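Local coordinates for CdiA-CT toxin, Conserved domain protein (PDB 4ZQU) that is the toxic C-terminal domain of a contact-dependent inhibition protein, probably a nuclease of the PDDEXK superfamily, and is bound by a cognate immunity protein, at residues 100-103 / 104-108; 107-110 / 111-114; 48-51 / 52-55. All coordinates share one frame; numbering follows the deposited sequence.

Contact 1: residues 100-103 / 104-108; sequences QWTE and INRAI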
loop_
_atom_site.group_PDB
_atom_site.type_symbol
_atom_site.label_atom_id
_atom_site.label_comp_id
_atom_site.label_asym_id
_atom_site.label_seq_id
_atom_site.Cartn_x
_atom_site.Cartn_y
_atom_site.Cartn_z
ATOM N N GLN A 100 -2.160 1.085 34.043
ATOM C CA GLN A 100 -1.852 0.902 32.632
ATOM C C GLN A 100 -3.101 0.544 31.831
ATOM O O GLN A 100 -3.251 0.964 30.685
ATOM C CB GLN A 100 -0.770 -0.165 32.461
ATOM C CG GLN A 100 0.621 0.335 32.838
ATOM C CD GLN A 100 1.676 -0.754 32.817
ATOM O OE1 GLN A 100 1.392 -1.917 33.102
ATOM N NE2 GLN A 100 2.905 -0.379 32.480
ATOM N N TRP A 101 -3.998 -0.223 32.440
ATOM C CA TRP A 101 -5.285 -0.525 31.822
ATOM C C TRP A 101 -6.109 0.737 31.618
ATOM O O TRP A 101 -6.928 0.813 30.704
ATOM C CB TRP A 101 -6.074 -1.523 32.667
ATOM C CG TRP A 101 -5.796 -2.939 32.304
ATOM C CD1 TRP A 101 -5.157 -3.873 33.067
ATOM C CD2 TRP A 101 -6.133 -3.585 31.073
ATOM N NE1 TRP A 101 -5.083 -5.065 32.389
ATOM C CE2 TRP A 101 -5.675 -4.914 31.161
ATOM C CE3 TRP A 101 -6.782 -3.169 29.907
ATOM C CZ2 TRP A 101 -5.843 -5.831 30.124
ATOM C CZ3 TRP A 101 -6.950 -4.081 28.882
ATOM C CH2 TRP A 101 -6.480 -5.395 28.996
ATOM N N THR A 102 -5.895 1.718 32.488
ATOM C CA THR A 102 -6.566 3.005 32.376
ATOM C C THR A 102 -6.119 3.730 31.110
ATOM O O THR A 102 -6.923 4.382 30.442
ATOM C CB THR A 102 -6.291 3.884 33.605
ATOM O OG1 THR A 102 -6.760 3.215 34.781
ATOM C CG2 THR A 102 -6.998 5.217 33.480
ATOM N N GLU A 103 -4.835 3.602 30.782
ATOM C CA GLU A 103 -4.292 4.192 29.562
ATOM C C GLU A 103 -4.757 3.412 28.338
ATOM O O GLU A 103 -5.042 3.992 27.290
ATOM C CB GLU A 103 -2.763 4.233 29.606
ATOM C CG GLU A 103 -2.186 4.879 30.854
ATOM C CD GLU A 103 -0.739 5.296 30.680
ATOM O OE1 GLU A 103 -0.283 5.384 29.521
ATOM O OE2 GLU A 103 -0.057 5.529 31.700
ATOM N N ILE A 104 -4.828 2.093 28.479
ATOM C CA ILE A 104 -5.263 1.225 27.392
ATOM C C ILE A 104 -6.697 1.543 26.997
ATOM O O ILE A 104 -6.990 1.760 25.825
ATOM C CB ILE A 104 -5.145 -0.260 27.777
ATOM C CG1 ILE A 104 -3.669 -0.649 27.911
ATOM C CG2 ILE A 104 -5.832 -1.140 26.741
ATOM C CD1 ILE A 104 -3.444 -2.046 28.435
ATOM N N ASN A 105 -7.584 1.593 27.984
ATOM C CA ASN A 105 -8.986 1.886 27.723
ATOM C C ASN A 105 -9.182 3.304 27.208
ATOM O O ASN A 105 -10.118 3.579 26.456
ATOM C CB ASN A 105 -9.813 1.661 28.985
ATOM C CG ASN A 105 -9.972 0.198 29.312
ATOM O OD1 ASN A 105 -10.360 -0.598 28.458
ATOM N ND2 ASN A 105 -9.656 -0.171 30.545
ATOM N N ARG A 106 -8.291 4.200 27.616
ATOM C CA ARG A 106 -8.329 5.581 27.153
ATOM C C ARG A 106 -7.996 5.667 25.671
ATOM O O ARG A 106 -8.625 6.418 24.925
ATOM C CB ARG A 106 -7.356 6.447 27.956
ATOM C CG ARG A 106 -7.947 7.770 28.413
ATOM C CD ARG A 106 -6.984 8.550 29.301
ATOM N NE ARG A 106 -6.356 7.732 30.336
ATOM C CZ ARG A 106 -5.065 7.790 30.653
ATOM N NH1 ARG A 106 -4.258 8.621 30.006
ATOM N NH2 ARG A 106 -4.580 7.015 31.616
ATOM N N ALA A 107 -6.992 4.901 25.258
ATOM C CA ALA A 107 -6.588 4.845 23.862
ATOM C C ALA A 107 -7.653 4.150 23.015
ATOM O O ALA A 107 -7.847 4.486 21.847
ATOM C CB ALA A 107 -5.253 4.136 23.729
ATOM N N ILE A 108 -8.335 3.176 23.608
ATOM C CA ILE A 108 -9.436 2.492 22.941
ATOM C C ILE A 108 -10.518 3.488 22.552
ATOM O O ILE A 108 -11.018 3.481 21.426
ATOM C CB ILE A 108 -10.052 1.401 23.835
ATOM C CG1 ILE A 108 -9.090 0.221 23.981
ATOM C CG2 ILE A 108 -11.384 0.932 23.272
ATOM C CD1 ILE A 108 -9.598 -0.865 24.909
#
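Ile104 N reaches back one helical turn to Gln100 O at 2.9 Å, and Asn105, Arg106 and Ala107 repeat this i to i+4 bond with Trp101, Thr102 and Glu103. The ladder is uneven: Asn105 N points almost straight at Trp101 O (169°), whereas Arg106 N approaches Thr102 O from above the carbonyl plane and at a more bent angle (138°). On the apolar side, the benzene half of the Trp101 indole lies against Ile104. CD1 of Ile104 stands over the ring face, 4.1 Å from the centroid of the six-membered ring, a CH-pi contact offset toward the rim, while Ile104 CG2 meets Trp101 CZ3 at 3.8 Å. Ile104 CG1 sits beside its own backbone N (chi1 -68°); with the chain extended at chi2, this carries CD1 outward to the face of the indole. On another side, the Arg106 chain bends at chi3 and lays its guanidinium across the previous turn. Glu103 CA lies over one face of this group, Thr102 CG2 at its edge, and Arg106 NH2 comes within 3.3 Å of Glu103 CG. Carboxylate and guanidinium do not touch (Glu103 OE2 to Arg106 NH2 4.8 Å), though their opposite charges probably still attract; the carboxylate bonds to the amides of Asn52 and Tyr55. The helix thus sets Trp101 and Ile104 against strands 85-92 and 117-122, and Glu103 and Ala107 against helix 53-66.

Contact 2: residues 107-110 / 111-114; sequences AIEY and GKNQ
Tyr110 and Gln114, one turn apart at the end of helix 98-113, pack ring against side chain. Tyr110 CB lies beside the peptide link to Gly111, whose N also sits near CG and CD2, 3.5 Å from each. Further out, Gln114 lies over one face of the ring: CE2, CE1 and CZ all approach its CG, with CZ the nearest at 3.5 Å. That methylene stands 3.7 Å from the centroid and 17° off the normal, a CH-pi contact. Gln114 CG sits beside its own backbone N (chi1 -67°), over the phenol; the chain bends again at chi2, and the amide plane ends 11° from the ring plane. At the tip, Tyr110 OH has Gln114 CG and CD alongside but bonds to Asp63 of helix 53-66, whose Tyr55, Lys59 and Ile62 also touch the tyrosine side chain. This is the last turn of the helix in the beta-alpha-beta unit 85-92, 98-113, 117-122, and its bonds weaken as it ends. Gly111 N to Ala107 O is short and straight at 2.8 Å, but Asn113 N to Glu109 O and Gln114 N to Tyr110 O are weak. On the exposed side, Glu109 folds at chi2 toward Lys112, and its OE1 forms a long salt bridge with Lys112 NZ at 3.4 Å, whose hydrogen bond is weak.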
loop_
_atom_site.group_PDB
_atom_site.type_symbol
_atom_site.label_atom_id
_atom_site.label_comp_id
_atom_site.label_asym_id
_atom_site.label_seq_id
_atom_site.Cartn_x
_atom_site.Cartn_y
_atom_site.Cartn_z
ATOM N N ALA A 107 -6.992 4.901 25.258
ATOM C CA ALA A 107 -6.588 4.845 23.862
ATOM C C ALA A 107 -7.653 4.150 23.015
ATOM O O ALA A 107 -7.847 4.486 21.847
ATOM C CB ALA A 107 -5.253 4.136 23.729
ATOM N N ILE A 108 -8.335 3.176 23.608
ATOM C CA ILE A 108 -9.436 2.492 22.941
ATOM C C ILE A 108 -10.518 3.488 22.552
ATOM O O ILE A 108 -11.018 3.481 21.426
ATOM C CB ILE A 108 -10.052 1.401 23.835
ATOM C CG1 ILE A 108 -9.090 0.221 23.981
ATOM C CG2 ILE A 108 -11.384 0.932 23.272
ATOM C CD1 ILE A 108 -9.598 -0.865 24.909
ATOM N N GLU A 109 -10.867 4.354 23.496
ATOM C CA GLU A 109 -11.925 5.328 23.273
ATOM C C GLU A 109 -11.439 6.454 22.374
ATOM O O GLU A 109 -12.203 6.985 21.570
ATOM C CB GLU A 109 -12.434 5.887 24.607
ATOM C CG GLU A 109 -13.686 6.743 24.484
ATOM C CD GLU A 109 -14.938 5.905 24.319
ATOM O OE1 GLU A 109 -14.826 4.661 24.318
ATOM O OE2 GLU A 109 -16.036 6.483 24.191
ATOM N N TYR A 110 -10.169 6.816 22.516
ATOM C CA TYR A 110 -9.563 7.793 21.623
ATOM C C TYR A 110 -9.629 7.311 20.178
ATOM O O TYR A 110 -10.092 8.032 19.295
ATOM C CB TYR A 110 -8.110 8.071 22.012
ATOM C CG TYR A 110 -7.373 8.910 20.995
ATOM C CD1 TYR A 110 -7.554 10.284 20.940
ATOM C CD2 TYR A 110 -6.504 8.325 20.081
ATOM C CE1 TYR A 110 -6.888 11.057 20.006
ATOM C CE2 TYR A 110 -5.838 9.086 19.143
ATOM C CZ TYR A 110 -6.029 10.451 19.112
ATOM O OH TYR A 110 -5.361 11.210 18.179
ATOM N N GLY A 111 -9.170 6.084 19.949
ATOM C CA GLY A 111 -9.180 5.493 18.625
ATOM C C GLY A 111 -10.569 5.422 18.020
ATOM O O GLY A 111 -10.739 5.638 16.821
ATOM N N LYS A 112 -11.566 5.125 18.850
ATOM C CA LYS A 112 -12.933 4.933 18.370
ATOM C C LYS A 112 -13.500 6.222 17.783
ATOM O O LYS A 112 -14.167 6.204 16.748
ATOM C CB LYS A 112 -13.833 4.417 19.498
ATOM C CG LYS A 112 -15.313 4.759 19.342
ATOM C CD LYS A 112 -16.168 4.154 20.458
ATOM C CE LYS A 112 -15.548 2.884 21.024
ATOM N NZ LYS A 112 -16.254 2.407 22.245
ATOM N N ASN A 113 -13.221 7.339 18.443
ATOM C CA ASN A 113 -13.628 8.641 17.939
ATOM C C ASN A 113 -12.694 9.130 16.833
ATOM O O ASN A 113 -12.997 10.095 16.132
ATOM C CB ASN A 113 -13.689 9.656 19.080
ATOM C CG ASN A 113 -14.731 9.297 20.125
ATOM O OD1 ASN A 113 -15.878 8.990 19.795
ATOM N ND2 ASN A 113 -14.337 9.340 21.394
ATOM N N GLN A 114 -11.557 8.453 16.687
ATOM C CA GLN A 114 -10.653 8.688 15.565
ATOM C C GLN A 114 -10.991 7.757 14.405
ATOM O O GLN A 114 -10.296 7.738 13.390
ATOM C CB GLN A 114 -9.195 8.490 15.986
ATOM C CG GLN A 114 -8.693 9.518 16.974
ATOM C CD GLN A 114 -8.898 10.933 16.487
ATOM O OE1 GLN A 114 -9.694 11.687 17.048
ATOM N NE2 GLN A 114 -8.186 11.302 15.431
#

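Contact 3: residues 48-51 / 52-55; sequences LSNP and NQVY
Gln53 N donates to Asn50 O at 3.3 Å, closing a type II beta turn that runs from Asn50 through Pro51 and Asn52; the amide stands above the carbonyl plane, and Asn52 takes the positive phi (70°) that the third position of such a turn calls for. The side chain of Gln53 then returns across the loop. Extended beyond CG, it carries OE1 to Asn50 N, a 2.9 Å bond bent to 131° at the hydrogen and with the donor 20° from the plane of the amide carbonyl. Asn50 CB rests beside the same oxygen at 3.2 Å. One residue is therefore tied to Asn50 twice, its backbone to the carbonyl and its side chain to the amide. The aliphatic part of Gln53 lies across Leu48, the residue at which the chain leaves helix 42-47: the two CB atoms are 3.8 Å apart, and Leu48 CD2 reaches the far end of the glutamine at NE2, 3.7 Å away. Next to them Val54 CG2 packs on Leu48 CB at 4.0 Å, from a side chain that also touches Glu103 of helix 98-113. Asn52 occupies the N-cap position without a capping bond from its own side chain; the Glu103 carboxylate lies at this helix start, where its negative charge would probably interact favourably with the helix dipole.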
loop_
_atom_site.group_PDB
_atom_site.type_symbol
_atom_site.label_atom_id
_atom_site.label_comp_id
_atom_site.label_asym_id
_atom_site.label_seq_id
_atom_site.Cartn_x
_atom_site.Cartn_y
_atom_site.Cartn_z
ATOM N N LEU A 48 7.439 1.024 30.091
ATOM C CA LEU A 48 6.546 2.173 29.985
ATOM C C LEU A 48 5.738 2.348 31.267
ATOM O O LEU A 48 4.508 2.307 31.251
ATOM C CB LEU A 48 5.609 2.015 28.787
ATOM C CG LEU A 48 6.292 1.910 27.422
ATOM C CD1 LEU A 48 5.267 1.684 26.327
ATOM C CD2 LEU A 48 7.108 3.156 27.140
ATOM N N SER A 49 6.444 2.551 32.374
ATOM C CA SER A 49 5.820 2.600 33.691
ATOM C C SER A 49 5.295 3.989 34.028
ATOM O O SER A 49 4.335 4.128 34.788
ATOM C CB SER A 49 6.812 2.151 34.762
ATOM O OG SER A 49 7.921 3.030 34.822
ATOM N N ASN A 50 5.932 5.013 33.474
ATOM C CA ASN A 50 5.502 6.382 33.718
ATOM C C ASN A 50 4.127 6.626 33.125
ATOM O O ASN A 50 3.769 6.010 32.123
ATOM C CB ASN A 50 6.508 7.378 33.144
ATOM C CG ASN A 50 7.788 7.430 33.945
ATOM O OD1 ASN A 50 7.785 7.213 35.157
ATOM N ND2 ASN A 50 8.896 7.719 33.272
ATOM N N PRO A 51 3.340 7.508 33.761
ATOM C CA PRO A 51 2.006 7.861 33.270
ATOM C C PRO A 51 2.026 8.342 31.823
ATOM O O PRO A 51 3.008 8.953 31.398
ATOM C CB PRO A 51 1.575 8.982 34.217
ATOM C CG PRO A 51 2.293 8.680 35.484
ATOM C CD PRO A 51 3.627 8.127 35.067
ATOM N N ASN A 52 0.961 8.030 31.088
ATOM C CA ASN A 52 0.771 8.443 29.696
ATOM C C ASN A 52 1.716 7.759 28.699
ATOM O O ASN A 52 1.591 7.964 27.495
ATOM C CB ASN A 52 0.908 9.964 29.568
ATOM C CG ASN A 52 0.094 10.531 28.422
ATOM O OD1 ASN A 52 -1.021 10.083 28.159
ATOM N ND2 ASN A 52 0.648 11.523 27.733
ATOM N N GLN A 53 2.646 6.944 29.190
ATOM C CA GLN A 53 3.617 6.287 28.313
ATOM C C GLN A 53 2.983 5.184 27.479
ATOM O O GLN A 53 3.306 5.014 26.304
ATOM C CB GLN A 53 4.775 5.710 29.124
ATOM C CG GLN A 53 6.037 6.543 29.063
ATOM C CD GLN A 53 7.195 5.881 29.773
ATOM O OE1 GLN A 53 7.023 5.272 30.827
ATOM N NE2 GLN A 53 8.385 5.985 29.191
ATOM N N VAL A 54 2.090 4.424 28.100
ATOM C CA VAL A 54 1.357 3.385 27.396
ATOM C C VAL A 54 0.367 4.014 26.424
ATOM O O VAL A 54 0.283 3.612 25.262
ATOM C CB VAL A 54 0.613 2.461 28.377
ATOM C CG1 VAL A 54 -0.337 1.539 27.633
ATOM C CG2 VAL A 54 1.608 1.657 29.200
ATOM N N TYR A 55 -0.372 5.009 26.906
ATOM C CA TYR A 55 -1.332 5.733 26.078
ATOM C C TYR A 55 -0.666 6.332 24.843
ATOM O O TYR A 55 -1.212 6.259 23.744
ATOM C CB TYR A 55 -2.018 6.835 26.892
ATOM C CG TYR A 55 -2.941 7.709 26.074
ATOM C CD1 TYR A 55 -4.225 7.289 25.757
ATOM C CD2 TYR A 55 -2.527 8.953 25.617
ATOM C CE1 TYR A 55 -5.070 8.083 25.005
ATOM C CE2 TYR A 55 -3.367 9.755 24.865
ATOM C CZ TYR A 55 -4.636 9.316 24.563
ATOM O OH TYR A 55 -5.473 10.111 23.816
#

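Overall arrangement
Contact 3 comes first along the chain, in the loop from helix 42-47 into helix 53-66; contacts 1 and 2 follow much later, as successive turns of helix 98-113 that share Ala107 and Ile108. The centre of contact 1 lies about 10 Å from each of the others, while contacts 2 and 3 are about 17 Å apart. Glu103 joins contact 1 to contact 3 through the amides at the start of helix 53-66, and Tyr55 extends the association toward contact 2 by touching Ala107 and Tyr110. Helices 53-66 and 98-113 thus pack together, the latter linking parallel strands 85-92 and 117-122 in a domain assigned to the PDDEXK clan.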